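Local coordinates for erythrocyte membrane protein 1 (Plasmodium falciparum, PDB 6S8T) that binds the host receptor ICAM-1 through this DBLbeta domain and is thereby linked to adhesion of infected erythrocytes, at residues A14-M19 with A418-Q423; Q293-M298 with H393-L398; D314-Q319 with D457-Y462. All coordinates share one frame; numbering follows the deposited sequence.

Interaction 1: A14-M19 with A418-Q423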
loop_
_atom_site.group_PDB
_atom_site.type_symbol
_atom_site.label_atom_id
_atom_site.label_comp_id
_atom_site.label_asym_id
_atom_site.label_seq_id
_atom_site.Cartn_x
_atom_site.Cartn_y
_atom_site.Cartn_z
ATOM N N ALA A 14 19.696 -4.550 2.698
ATOM C CA ALA A 14 18.393 -3.960 2.415
ATOM C C ALA A 14 18.321 -2.589 3.073
ATOM O O ALA A 14 18.457 -2.477 4.296
ATOM C CB ALA A 14 17.275 -4.869 2.924
ATOM N N ILE A 15 18.110 -1.544 2.275
ATOM C CA ILE A 15 18.320 -0.178 2.736
ATOM C C ILE A 15 17.091 0.707 2.585
ATOM O O ILE A 15 17.159 1.891 2.927
ATOM C CB ILE A 15 19.529 0.464 2.029
ATOM C CG1 ILE A 15 19.316 0.498 0.516
ATOM C CG2 ILE A 15 20.795 -0.305 2.352
ATOM C CD1 ILE A 15 20.569 0.868 -0.257
ATOM N N ALA A 16 15.965 0.175 2.103
ATOM C CA ALA A 16 14.780 1.011 1.917
ATOM C C ALA A 16 14.325 1.638 3.229
ATOM O O ALA A 16 13.965 2.821 3.265
ATOM C CB ALA A 16 13.646 0.198 1.290
ATOM N N ASN A 17 14.351 0.871 4.324
ATOM C CA ASN A 17 13.869 1.399 5.597
ATOM C C ASN A 17 14.776 2.504 6.125
ATOM O O ASN A 17 14.293 3.496 6.682
ATOM C CB ASN A 17 13.743 0.280 6.629
ATOM C CG ASN A 17 13.054 0.740 7.903
ATOM O OD1 ASN A 17 11.826 0.742 7.990
ATOM N ND2 ASN A 17 13.844 1.136 8.895
ATOM N N GLN A 18 16.094 2.351 5.969
ATOM C CA GLN A 18 16.998 3.424 6.366
ATOM C C GLN A 18 16.835 4.649 5.475
ATOM O O GLN A 18 17.010 5.780 5.945
ATOM C CB GLN A 18 18.445 2.933 6.354
ATOM C CG GLN A 18 18.748 1.903 7.434
ATOM C CD GLN A 18 20.187 1.422 7.405
ATOM O OE1 GLN A 18 21.093 2.106 7.884
ATOM N NE2 GLN A 18 20.402 0.239 6.841
ATOM N N MET A 19 16.498 4.455 4.197
ATOM C CA MET A 19 16.193 5.602 3.348
ATOM C C MET A 19 14.936 6.318 3.826
ATOM O O MET A 19 14.876 7.555 3.811
ATOM C CB MET A 19 16.031 5.168 1.890
ATOM C CG MET A 19 17.295 4.640 1.221
ATOM S SD MET A 19 18.665 5.815 1.205
ATOM C CE MET A 19 17.819 7.324 0.753
ATOM N N ALA A 418 12.498 -6.715 -10.037
ATOM C CA ALA A 418 12.759 -8.037 -9.475
ATOM C C ALA A 418 13.824 -7.973 -8.387
ATOM O O ALA A 418 13.722 -8.663 -7.365
ATOM C CB ALA A 418 13.184 -9.002 -10.581
ATOM N N GLY A 419 14.856 -7.153 -8.589
ATOM C CA GLY A 419 15.868 -6.995 -7.559
ATOM C C GLY A 419 15.326 -6.319 -6.314
ATOM O O GLY A 419 15.663 -6.707 -5.191
ATOM N N TYR A 420 14.478 -5.302 -6.495
ATOM C CA TYR A 420 13.851 -4.644 -5.352
ATOM C C TYR A 420 13.009 -5.626 -4.541
ATOM O O TYR A 420 13.035 -5.600 -3.304
ATOM C CB TYR A 420 12.992 -3.467 -5.826
ATOM C CG TYR A 420 12.540 -2.546 -4.706
ATOM C CD1 TYR A 420 11.455 -2.876 -3.891
ATOM C CD2 TYR A 420 13.201 -1.348 -4.461
ATOM C CE1 TYR A 420 11.050 -2.033 -2.864
ATOM C CE2 TYR A 420 12.806 -0.503 -3.442
ATOM C CZ TYR A 420 11.734 -0.847 -2.648
ATOM O OH TYR A 420 11.351 -0.000 -1.637
ATOM N N ILE A 421 12.257 -6.499 -5.219
ATOM C CA ILE A 421 11.411 -7.464 -4.514
ATOM C C ILE A 421 12.269 -8.417 -3.686
ATOM O O ILE A 421 11.969 -8.696 -2.521
ATOM C CB ILE A 421 10.515 -8.228 -5.509
ATOM C CG1 ILE A 421 9.446 -7.306 -6.099
ATOM C CG2 ILE A 421 9.874 -9.448 -4.842
ATOM C CD1 ILE A 421 8.512 -6.706 -5.071
ATOM N N HIS A 422 13.352 -8.925 -4.271
ATOM C CA HIS A 422 14.202 -9.851 -3.531
ATOM C C HIS A 422 14.982 -9.172 -2.413
ATOM O O HIS A 422 15.492 -9.868 -1.529
ATOM C CB HIS A 422 15.156 -10.571 -4.489
ATOM C CG HIS A 422 14.482 -11.606 -5.339
ATOM N ND1 HIS A 422 13.983 -12.783 -4.823
ATOM C CD2 HIS A 422 14.217 -11.637 -6.667
ATOM C CE1 HIS A 422 13.442 -13.495 -5.796
ATOM N NE2 HIS A 422 13.571 -12.823 -6.924
ATOM N N GLN A 423 15.075 -7.841 -2.419
ATOM C CA GLN A 423 15.748 -7.115 -1.348
ATOM C C GLN A 423 14.796 -6.712 -0.227
ATOM O O GLN A 423 15.169 -6.772 0.950
ATOM C CB GLN A 423 16.440 -5.866 -1.903
ATOM C CG GLN A 423 17.710 -6.145 -2.688
ATOM C CD GLN A 423 18.857 -6.598 -1.805
ATOM O OE1 GLN A 423 19.434 -7.662 -2.018
ATOM N NE2 GLN A 423 19.195 -5.788 -0.808
#
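Gln423 leaves helix 417-424 with CG anti to its carbonyl carbon (chi1 -74°) and bends again at the next bond, which folds the carboxamide back towards Ala14, while Tyr420, with CG anti to the backbone nitrogen (chi1 -168°), sends its phenol out towards Ala16. These two side chains, one helical turn apart, meet the lead-in residue Ala14 and the first residue of helix 16-32, Ala16. The nitrogen of the Gln423 amide lies alongside the backbone of Ala14, NE2 being 3.8 Å from Ala14 CA. No hydrogen bond forms between the two segments; the amide nitrogen instead donates to the carbonyl oxygen of Tyr12. Close by, the Ala14 methyl rests against the backbone at the end of the partner helix, with CB 3.5 Å from Gln423 O.

The contact thus fastens the N-terminal segment of a largely helical Duffy-binding-like domain to a short helix near its C-terminal end, almost 400 residues later. Ile15 occupies the N-cap position of helix 16-32, and the carboxylate of Glu424, just beyond the second segment, accepts a hydrogen bond from Ala16 N; its negative charge there would suit the positive end of the helix dipole.

On the buried side, a small methyl meets a long phenol: Ala16 CB stands 3.7 Å from Tyr420 OH, so the tyrosine touches by its hydroxyl while its ring remains further off from helix 16-32. The tyrosine side chain also packs against Leu295, Met298 and Val299 of helix 293-319 and against Tyr365 of helix 335-372. Ala14, by contrast, is exposed at the margin.

Interaction 2: Q293-M298 with H393-L398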
loop_
_atom_site.group_PDB
_atom_site.type_symbol
_atom_site.label_atom_id
_atom_site.label_comp_id
_atom_site.label_asym_id
_atom_site.label_seq_id
_atom_site.Cartn_x
_atom_site.Cartn_y
_atom_site.Cartn_z
ATOM N N GLN A 293 4.474 5.377 -2.747
ATOM C CA GLN A 293 3.333 4.463 -2.790
ATOM C C GLN A 293 3.451 3.450 -3.927
ATOM O O GLN A 293 3.042 2.294 -3.771
ATOM C CB GLN A 293 2.033 5.265 -2.910
ATOM C CG GLN A 293 0.752 4.423 -2.917
ATOM C CD GLN A 293 -0.504 5.278 -2.886
ATOM O OE1 GLN A 293 -0.863 5.913 -3.878
ATOM N NE2 GLN A 293 -1.174 5.305 -1.741
ATOM N N ARG A 294 4.008 3.854 -5.072
ATOM C CA ARG A 294 4.138 2.922 -6.189
ATOM C C ARG A 294 5.043 1.746 -5.835
ATOM O O ARG A 294 4.865 0.643 -6.364
ATOM C CB ARG A 294 4.666 3.647 -7.431
ATOM C CG ARG A 294 4.621 2.814 -8.710
ATOM C CD ARG A 294 5.197 3.565 -9.907
ATOM N NE ARG A 294 4.463 4.793 -10.208
ATOM C CZ ARG A 294 3.388 4.854 -10.989
ATOM N NH1 ARG A 294 2.909 3.751 -11.551
ATOM N NH2 ARG A 294 2.790 6.020 -11.204
ATOM N N LEU A 295 6.009 1.952 -4.940
ATOM C CA LEU A 295 6.863 0.845 -4.522
ATOM C C LEU A 295 6.198 -0.010 -3.449
ATOM O O LEU A 295 6.402 -1.229 -3.423
ATOM C CB LEU A 295 8.212 1.369 -4.021
ATOM C CG LEU A 295 9.073 2.093 -5.074
ATOM C CD1 LEU A 295 10.280 2.756 -4.427
ATOM C CD2 LEU A 295 9.513 1.137 -6.171
ATOM N N ARG A 296 5.404 0.602 -2.562
ATOM C CA ARG A 296 4.688 -0.179 -1.556
ATOM C C ARG A 296 3.704 -1.136 -2.217
ATOM O O ARG A 296 3.659 -2.326 -1.888
ATOM C CB ARG A 296 3.964 0.743 -0.572
ATOM C CG ARG A 296 4.869 1.768 0.113
ATOM C CD ARG A 296 4.180 2.440 1.306
ATOM N NE ARG A 296 2.826 2.909 1.011
ATOM C CZ ARG A 296 2.503 4.168 0.723
ATOM N NH1 ARG A 296 1.237 4.485 0.475
ATOM N NH2 ARG A 296 3.439 5.110 0.680
ATOM N N TRP A 297 2.929 -0.634 -3.181
ATOM C CA TRP A 297 1.939 -1.470 -3.854
ATOM C C TRP A 297 2.591 -2.602 -4.642
ATOM O O TRP A 297 2.024 -3.697 -4.729
ATOM C CB TRP A 297 1.064 -0.605 -4.765
ATOM C CG TRP A 297 0.125 0.309 -4.021
ATOM C CD1 TRP A 297 -0.006 0.429 -2.663
ATOM C CD2 TRP A 297 -0.822 1.216 -4.596
ATOM N NE1 TRP A 297 -0.975 1.358 -2.363
ATOM C CE2 TRP A 297 -1.489 1.857 -3.532
ATOM C CE3 TRP A 297 -1.164 1.555 -5.910
ATOM C CZ2 TRP A 297 -2.481 2.811 -3.741
ATOM C CZ3 TRP A 297 -2.147 2.504 -6.117
ATOM C CH2 TRP A 297 -2.797 3.120 -5.038
ATOM N N MET A 298 3.778 -2.362 -5.216
ATOM C CA MET A 298 4.493 -3.421 -5.926
ATOM C C MET A 298 4.902 -4.545 -4.981
ATOM O O MET A 298 4.741 -5.728 -5.309
ATOM C CB MET A 298 5.722 -2.841 -6.639
ATOM C CG MET A 298 6.614 -3.879 -7.322
ATOM S SD MET A 298 8.092 -3.196 -8.122
ATOM C CE MET A 298 9.159 -2.896 -6.714
ATOM N N HIS A 393 13.303 11.460 -6.793
ATOM C CA HIS A 393 14.089 11.845 -5.625
ATOM C C HIS A 393 14.473 10.631 -4.789
ATOM O O HIS A 393 15.609 10.536 -4.313
ATOM C CB HIS A 393 13.323 12.855 -4.775
ATOM C CG HIS A 393 14.113 13.380 -3.617
ATOM N ND1 HIS A 393 13.802 13.084 -2.307
ATOM C CD2 HIS A 393 15.213 14.168 -3.573
ATOM C CE1 HIS A 393 14.671 13.675 -1.506
ATOM N NE2 HIS A 393 15.539 14.338 -2.248
ATOM N N PHE A 394 13.543 9.691 -4.601
ATOM C CA PHE A 394 13.854 8.488 -3.834
ATOM C C PHE A 394 14.933 7.663 -4.527
ATOM O O PHE A 394 15.898 7.223 -3.892
ATOM C CB PHE A 394 12.582 7.661 -3.622
ATOM C CG PHE A 394 12.762 6.485 -2.703
ATOM C CD1 PHE A 394 12.643 6.634 -1.330
ATOM C CD2 PHE A 394 13.032 5.226 -3.213
ATOM C CE1 PHE A 394 12.799 5.553 -0.481
ATOM C CE2 PHE A 394 13.190 4.141 -2.369
ATOM C CZ PHE A 394 13.073 4.305 -1.002
ATOM N N PHE A 395 14.792 7.456 -5.841
ATOM C CA PHE A 395 15.789 6.697 -6.590
ATOM C C PHE A 395 17.135 7.420 -6.650
ATOM O O PHE A 395 18.182 6.764 -6.675
ATOM C CB PHE A 395 15.279 6.407 -8.004
ATOM C CG PHE A 395 14.418 5.174 -8.111
ATOM C CD1 PHE A 395 14.486 4.171 -7.156
ATOM C CD2 PHE A 395 13.546 5.013 -9.178
ATOM C CE1 PHE A 395 13.701 3.031 -7.261
ATOM C CE2 PHE A 395 12.758 3.878 -9.290
ATOM C CZ PHE A 395 12.836 2.885 -8.329
ATOM N N LYS A 396 17.139 8.756 -6.671
ATOM C CA LYS A 396 18.407 9.486 -6.683
ATOM C C LYS A 396 19.175 9.285 -5.383
ATOM O O LYS A 396 20.394 9.079 -5.398
ATOM C CB LYS A 396 18.169 10.976 -6.925
ATOM C CG LYS A 396 18.126 11.377 -8.384
ATOM C CD LYS A 396 18.069 12.890 -8.521
ATOM C CE LYS A 396 18.426 13.327 -9.930
ATOM N NZ LYS A 396 19.818 12.922 -10.292
ATOM N N GLU A 397 18.482 9.353 -4.246
ATOM C CA GLU A 397 19.148 9.114 -2.973
ATOM C C GLU A 397 19.577 7.658 -2.833
ATOM O O GLU A 397 20.600 7.372 -2.198
ATOM C CB GLU A 397 18.234 9.529 -1.823
ATOM C CG GLU A 397 18.042 11.030 -1.691
ATOM C CD GLU A 397 19.354 11.767 -1.504
ATOM O OE1 GLU A 397 19.891 12.295 -2.500
ATOM O OE2 GLU A 397 19.853 11.807 -0.360
ATOM N N LEU A 398 18.824 6.732 -3.430
ATOM C CA LEU A 398 19.212 5.326 -3.412
ATOM C C LEU A 398 20.469 5.094 -4.247
ATOM O O LEU A 398 21.407 4.415 -3.808
ATOM C CB LEU A 398 18.054 4.470 -3.924
ATOM C CG LEU A 398 18.108 2.956 -3.728
ATOM C CD1 LEU A 398 18.177 2.625 -2.254
ATOM C CD2 LEU A 398 16.887 2.306 -4.362
#
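Leu295 of helix 293-319 reaches across to two consecutive phenylalanines of helix 388-402 and gives one methyl to each. The closer of the two meetings is with Phe394: Leu295 CD1 lies 3.8 Å from Phe394 CE2 and 3.9 Å from its CD2, approaching the ring obliquely. The other branch, CD2, comes no nearer to Phe395 than 4.3 Å, at CZ, and here too the approach is slanted, so this half of the contact is the looser one.

The backbones themselves stay well apart, Leu295 CA and Phe394 CA being 10.4 Å from each other, and side chains make the whole connection. With CG anti to its backbone nitrogen (chi1 -173°), Phe394 extends its ring towards Leu295. Leu295, Phe394 and Phe395 are all buried. Met19 and Met23 of helix 16-32 also pack on Phe394, and Tyr365 and Tyr420 pack on Leu295, which places the leucine where several helices converge. This is helix-helix packing in the apolar core of a mainly helical Duffy-binding-like domain.

On the outer side of helix 388-402, His393 is exposed, while Lys396 and Glu397 are partly so, the lysine donating to the carbonyl oxygens of Ala372 and Ala375. On helix 293-319, partly exposed Arg294 forms a salt bridge with Asp387. No hydrogen bond spans the two segments: they are joined by dispersion and the exclusion of water, and the orientation of leucine and rings must come from the fit of the surrounding side chains.

Interaction 3: D314-Q319 with D457-Y462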
loop_
_atom_site.group_PDB
_atom_site.type_symbol
_atom_site.label_atom_id
_atom_site.label_comp_id
_atom_site.label_asym_id
_atom_site.label_seq_id
_atom_site.Cartn_x
_atom_site.Cartn_y
_atom_site.Cartn_z
ATOM N N ASP A 314 -0.650 -26.068 -4.983
ATOM C CA ASP A 314 -1.154 -27.173 -4.172
ATOM C C ASP A 314 -2.227 -27.958 -4.915
ATOM O O ASP A 314 -2.283 -29.189 -4.813
ATOM C CB ASP A 314 -1.696 -26.652 -2.843
ATOM C CG ASP A 314 -0.598 -26.211 -1.899
ATOM O OD1 ASP A 314 0.588 -26.324 -2.274
ATOM O OD2 ASP A 314 -0.921 -25.753 -0.783
ATOM N N LYS A 315 -3.092 -27.265 -5.659
ATOM C CA LYS A 315 -4.075 -27.962 -6.483
ATOM C C LYS A 315 -3.397 -28.816 -7.543
ATOM O O LYS A 315 -3.914 -29.876 -7.915
ATOM C CB LYS A 315 -5.021 -26.959 -7.142
ATOM C CG LYS A 315 -5.839 -26.137 -6.164
ATOM C CD LYS A 315 -6.712 -25.127 -6.888
ATOM C CE LYS A 315 -7.525 -24.300 -5.904
ATOM N NZ LYS A 315 -8.320 -23.238 -6.583
ATOM N N LEU A 316 -2.238 -28.377 -8.034
ATOM C CA LEU A 316 -1.496 -29.154 -9.014
ATOM C C LEU A 316 -0.812 -30.361 -8.383
ATOM O O LEU A 316 -0.670 -31.400 -9.039
ATOM C CB LEU A 316 -0.468 -28.261 -9.711
ATOM C CG LEU A 316 0.053 -28.723 -11.073
ATOM C CD1 LEU A 316 -1.091 -28.851 -12.064
ATOM C CD2 LEU A 316 1.109 -27.758 -11.590
ATOM N N MET A 317 -0.388 -30.253 -7.120
ATOM C CA MET A 317 0.277 -31.375 -6.467
ATOM C C MET A 317 -0.693 -32.511 -6.174
ATOM O O MET A 317 -0.294 -33.682 -6.179
ATOM C CB MET A 317 0.948 -30.924 -5.166
ATOM C CG MET A 317 2.016 -29.852 -5.337
ATOM S SD MET A 317 3.086 -29.665 -3.892
ATOM C CE MET A 317 1.886 -29.310 -2.610
ATOM N N LYS A 318 -1.959 -32.190 -5.917
ATOM C CA LYS A 318 -2.945 -33.197 -5.548
ATOM C C LYS A 318 -3.637 -33.806 -6.761
ATOM O O LYS A 318 -3.915 -35.011 -6.772
ATOM C CB LYS A 318 -3.979 -32.590 -4.597
ATOM C CG LYS A 318 -3.375 -32.029 -3.318
ATOM C CD LYS A 318 -4.419 -31.334 -2.462
ATOM C CE LYS A 318 -3.786 -30.668 -1.250
ATOM N NZ LYS A 318 -4.778 -29.884 -0.465
ATOM N N GLN A 319 -3.920 -33.002 -7.787
ATOM C CA GLN A 319 -4.567 -33.529 -8.982
ATOM C C GLN A 319 -3.601 -34.317 -9.857
ATOM O O GLN A 319 -4.023 -35.240 -10.561
ATOM C CB GLN A 319 -5.190 -32.392 -9.793
ATOM C CG GLN A 319 -6.327 -31.679 -9.086
ATOM C CD GLN A 319 -7.500 -32.595 -8.802
ATOM O OE1 GLN A 319 -7.757 -33.546 -9.543
ATOM N NE2 GLN A 319 -8.218 -32.315 -7.720
ATOM N N ASP A 457 5.670 -20.966 -17.509
ATOM C CA ASP A 457 4.426 -21.607 -17.932
ATOM C C ASP A 457 4.490 -23.128 -17.842
ATOM O O ASP A 457 3.522 -23.732 -17.348
ATOM C CB ASP A 457 4.052 -21.136 -19.342
ATOM C CG ASP A 457 4.035 -19.625 -19.469
ATOM O OD1 ASP A 457 3.650 -18.948 -18.492
ATOM O OD2 ASP A 457 4.411 -19.115 -20.544
ATOM N N PRO A 458 5.545 -23.805 -18.293
ATOM C CA PRO A 458 5.677 -25.232 -17.991
ATOM C C PRO A 458 6.445 -25.438 -16.698
ATOM O O PRO A 458 7.661 -25.194 -16.641
ATOM C CB PRO A 458 6.448 -25.777 -19.201
ATOM C CG PRO A 458 7.293 -24.636 -19.637
ATOM C CD PRO A 458 6.559 -23.366 -19.275
ATOM N N PRO A 459 5.775 -25.871 -15.635
ATOM C CA PRO A 459 6.464 -26.090 -14.359
ATOM C C PRO A 459 7.503 -27.188 -14.491
ATOM O O PRO A 459 7.191 -28.297 -14.951
ATOM C CB PRO A 459 5.331 -26.503 -13.406
ATOM C CG PRO A 459 4.076 -26.029 -14.070
ATOM C CD PRO A 459 4.335 -26.157 -15.537
ATOM N N PRO A 460 8.753 -26.914 -14.107
ATOM C CA PRO A 460 9.811 -27.923 -14.288
ATOM C C PRO A 460 9.542 -29.226 -13.556
ATOM O O PRO A 460 9.967 -30.289 -14.025
ATOM C CB PRO A 460 11.062 -27.215 -13.744
ATOM C CG PRO A 460 10.744 -25.756 -13.836
ATOM C CD PRO A 460 9.276 -25.652 -13.561
ATOM N N LYS A 461 8.843 -29.177 -12.421
ATOM C CA LYS A 461 8.537 -30.388 -11.672
ATOM C C LYS A 461 7.330 -31.133 -12.227
ATOM O O LYS A 461 7.171 -32.325 -11.943
ATOM C CB LYS A 461 8.295 -30.046 -10.199
ATOM C CG LYS A 461 9.395 -29.213 -9.551
ATOM C CD LYS A 461 10.601 -30.058 -9.165
ATOM C CE LYS A 461 11.625 -29.231 -8.397
ATOM N NZ LYS A 461 12.740 -30.059 -7.859
ATOM N N TYR A 462 6.480 -30.463 -13.013
ATOM C CA TYR A 462 5.257 -31.072 -13.525
ATOM C C TYR A 462 5.155 -30.982 -15.044
ATOM O O TYR A 462 4.056 -31.110 -15.593
ATOM C CB TYR A 462 4.025 -30.433 -12.878
ATOM C CG TYR A 462 3.887 -30.759 -11.410
ATOM C CD1 TYR A 462 3.197 -31.891 -10.994
ATOM C CD2 TYR A 462 4.457 -29.945 -10.440
ATOM C CE1 TYR A 462 3.074 -32.199 -9.655
ATOM C CE2 TYR A 462 4.340 -30.245 -9.097
ATOM C CZ TYR A 462 3.647 -31.372 -8.711
ATOM O OH TYR A 462 3.527 -31.676 -7.377
#
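Leu316 projects from helix 293-319 as a blunt knob into a hollow formed by Pro459 and Tyr462 of the C-terminal loop. Its CG lies over one face of the Tyr462 ring, and its CD2 methyl reaches the root of that ring, 4.1 Å from Tyr462 CG. The same methyl touches the neighbouring wall of the hollow, 4.2 Å from Pro459 CG. The two side chains run antiparallel, side by side, the tyrosine heading towards the helix backbone as the leucine runs out towards the loop.

The second bump is the far end of that tyrosine. With CG anti to the carbonyl carbon (chi1 -69°), Tyr462 lays its ring beside the helix and lodges its hydroxyl against the base of Met317. Tyr462 OH is 3.1 Å from Met317 CG, a tight contact for oxygen against carbon, and 3.4 Å from Met317 CA. Met317 crosses the ring obliquely, and its chain then leads away from the loop. The inner side of the ring brushes the helix backbone, with CE1 3.9 Å from Leu316 O.

The hollow owes its shape to the loop's own fold: Tyr462 N donates to Pro459 O at 3.0 Å, closing a type I beta turn that points both residues at the helix and leaves exposed Pro460 and Lys461 at its corner. Leu316 also touches Ala343 and Cys344 of helix 335-372, and Cys344 is disulfide-bonded to Cys466. A C-terminal tail laid over a pair of long helices and stitched to them by disulfides is consistent with the C-terminal subdomain of Duffy-binding-like domains.

In the fold
Interactions 1 and 2 are neighbours, their centres 10 Å apart, and they join into one helical core: Met19 packs on Glu397, Ile15 on Leu398 and Tyr420 on Met298. Interaction 2 is wholly buried and purely apolar, whereas interaction 1 is partly buried, mixes methyls with amide, hydroxyl and carbonyl groups, and runs out to the surface at Ala14. Interaction 3 lies about 35 Å from interaction 2, centre to centre, yet uses the opposite end of the same helix, 293-319. Although far from the centre of the chain, it too is largely buried, setting aromatic, proline and aliphatic groups of an irregular loop against a helix, whereas interaction 2 joins helix to helix.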